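Local coordinates for protein beta-lactamase (Chitinophaga pinensis, PDB 6N36) that probably hydrolyses the beta-lactam ring of antibiotics, as a metallo-beta-lactamase superfamily enzyme that holds two zinc ions, at residues A241-P244 with A245-S248. Numbering follows the deposited sequence.
Sequences AYNP and AAFS
Phe247 N donates to Pro244 O over 2.9 Å with an N-H...O angle of 166°, the shorter of the two i to i+3 backbone bonds that join 241-244 to 245-248 in a 3-10 turn. The other, Ala246 N to Asn243 O at 3.0 Å, is nearly as straight at 160°, and Ser248 N to Ala245 O repeats the spacing inside 245-248. Over the start of the turn lies the Asn243 amide, carried there by an extended chi1 (179°): OD1 lies 3.5 Å from Ala245 CB, while ND2 lies 4.1 Å from the methyl CB of Ala246. Pro244 enters the turn with a ring that restricts phi to the range a 3-10 turn uses, and its CD sits 3.7 Å above the centre of the Tyr242 ring. Tyr242 OH is hydrogen-bonded to Gly27, just after strand 23-26, and to Asp173, just after strand 165-172, which ties this loop to both. Buried Pro244 and Phe247 pack on strands 221-223 and 23-26, and Phe247 also shares backbone hydrogen bonds with Trp222. Such geometry is that of a short proline-initiated 3-10 turn, here in the loop joining helices 232-235 and 250-268 and lying against edge strands of both sheets.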
ATOM      1  N   ALA A 241      -6.289 -17.915 -15.654  1.00 36.27           N
ATOM      2  CA  ALA A 241      -7.353 -18.550 -14.858  1.00 36.51           C
ATOM      3  C   ALA A 241      -7.133 -18.133 -13.408  1.00 36.40           C
ATOM      4  O   ALA A 241      -5.925 -17.935 -13.022  1.00 36.66           O
ATOM      5  CB  ALA A 241      -7.317 -20.061 -15.026  1.00 39.24           C
ATOM      6  N   TYR A 242      -8.217 -18.047 -12.636  1.00 35.22           N
ATOM      7  CA  TYR A 242      -8.160 -17.879 -11.157  1.00 32.92           C
ATOM      8  C   TYR A 242      -7.147 -18.863 -10.600  1.00 33.93           C
ATOM      9  O   TYR A 242      -7.270 -20.089 -10.881  1.00 34.18           O
ATOM     10  CB  TYR A 242      -9.525 -18.131 -10.516  1.00 31.39           C
ATOM     11  CG  TYR A 242      -9.614 -17.960  -9.024  1.00 29.76           C
ATOM     12  CD1 TYR A 242      -9.352 -16.738  -8.432  1.00 26.98           C
ATOM     13  CD2 TYR A 242      -9.967 -19.002  -8.187  1.00 30.24           C
ATOM     14  CE1 TYR A 242      -9.458 -16.581  -7.063  1.00 26.82           C
ATOM     15  CE2 TYR A 242     -10.067 -18.855  -6.814  1.00 29.71           C
ATOM     16  CZ  TYR A 242      -9.790 -17.614  -6.232  1.00 27.23           C
ATOM     17  OH  TYR A 242      -9.905 -17.472  -4.873  1.00 27.40           O
ATOM     18  N   ASN A 243      -6.185 -18.375  -9.816  1.00 32.12           N
ATOM     19  CA  ASN A 243      -5.162 -19.242  -9.189  1.00 32.68           C
ATOM     20  C   ASN A 243      -4.417 -18.489  -8.088  1.00 31.32           C
ATOM     21  O   ASN A 243      -3.347 -17.920  -8.320  1.00 31.66           O
ATOM     22  CB  ASN A 243      -4.175 -19.761 -10.228  1.00 35.35           C
ATOM     23  CG  ASN A 243      -3.101 -20.643  -9.555  1.00 36.57           C
ATOM     24  OD1 ASN A 243      -3.351 -21.294  -8.538  1.00 40.72           O
ATOM     25  ND2 ASN A 243      -1.903 -20.597 -10.091  1.00 41.12           N
ATOM     26  N   PRO A 244      -4.977 -18.484  -6.864  1.00 29.68           N
ATOM     27  CA  PRO A 244      -4.371 -17.730  -5.761  1.00 28.72           C
ATOM     28  C   PRO A 244      -2.916 -18.147  -5.565  1.00 29.52           C
ATOM     29  O   PRO A 244      -2.105 -17.311  -5.146  1.00 29.11           O
ATOM     30  CB  PRO A 244      -5.233 -18.098  -4.562  1.00 28.45           C
ATOM     31  CG  PRO A 244      -6.597 -18.406  -5.184  1.00 30.32           C
ATOM     32  CD  PRO A 244      -6.286 -19.047  -6.514  1.00 30.67           C
ATOM     33  N   ALA A 245      -2.607 -19.436  -5.746  1.00 30.55           N
ATOM     34  CA  ALA A 245      -1.230 -19.950  -5.515  1.00 32.50           C
ATOM     35  C   ALA A 245      -0.181 -19.219  -6.352  1.00 30.96           C
ATOM     36  O   ALA A 245       1.021 -19.304  -6.014  1.00 31.06           O
ATOM     37  CB  ALA A 245      -1.179 -21.421  -5.792  1.00 34.59           C
ATOM     38  N   ALA A 246      -0.572 -18.506  -7.395  1.00 29.15           N
ATOM     39  CA  ALA A 246       0.361 -17.665  -8.165  1.00 29.78           C
ATOM     40  C   ALA A 246       1.063 -16.683  -7.216  1.00 28.40           C
ATOM     41  O   ALA A 246       2.226 -16.292  -7.529  1.00 29.66           O
ATOM     42  CB  ALA A 246      -0.332 -16.920  -9.244  1.00 29.88           C
ATOM     43  N   PHE A 247       0.447 -16.361  -6.071  1.00 27.14           N
ATOM     44  CA  PHE A 247       1.006 -15.358  -5.118  1.00 25.72           C
ATOM     45  C   PHE A 247       1.562 -16.016  -3.851  1.00 26.19           C
ATOM     46  O   PHE A 247       1.893 -15.342  -2.876  1.00 26.31           O
ATOM     47  CB  PHE A 247      -0.015 -14.255  -4.841  1.00 24.27           C
ATOM     48  CG  PHE A 247      -0.329 -13.476  -6.080  1.00 24.61           C
ATOM     49  CD1 PHE A 247       0.563 -12.546  -6.564  1.00 25.26           C
ATOM     50  CD2 PHE A 247      -1.480 -13.743  -6.809  1.00 25.84           C
ATOM     51  CE1 PHE A 247       0.306 -11.877  -7.758  1.00 25.10           C
ATOM     52  CE2 PHE A 247      -1.736 -13.059  -7.991  1.00 25.94           C
ATOM     53  CZ  PHE A 247      -0.837 -12.130  -8.453  1.00 25.72           C
ATOM     54  N   SER A 248       1.680 -17.345  -3.865  1.00 28.20           N
ATOM     55  CA  SER A 248       2.409 -18.097  -2.819  1.00 28.74           C
ATOM     56  C   SER A 248       3.888 -18.031  -3.190  1.00 29.59           C
ATOM     57  O   SER A 248       4.279 -18.591  -4.258  1.00 30.79           O
ATOM     58  CB  SER A 248       1.905 -19.518  -2.739  1.00 31.80           C
ATOM     59  OG  SER A 248       2.648 -20.257  -1.760  1.00 32.77           O
TER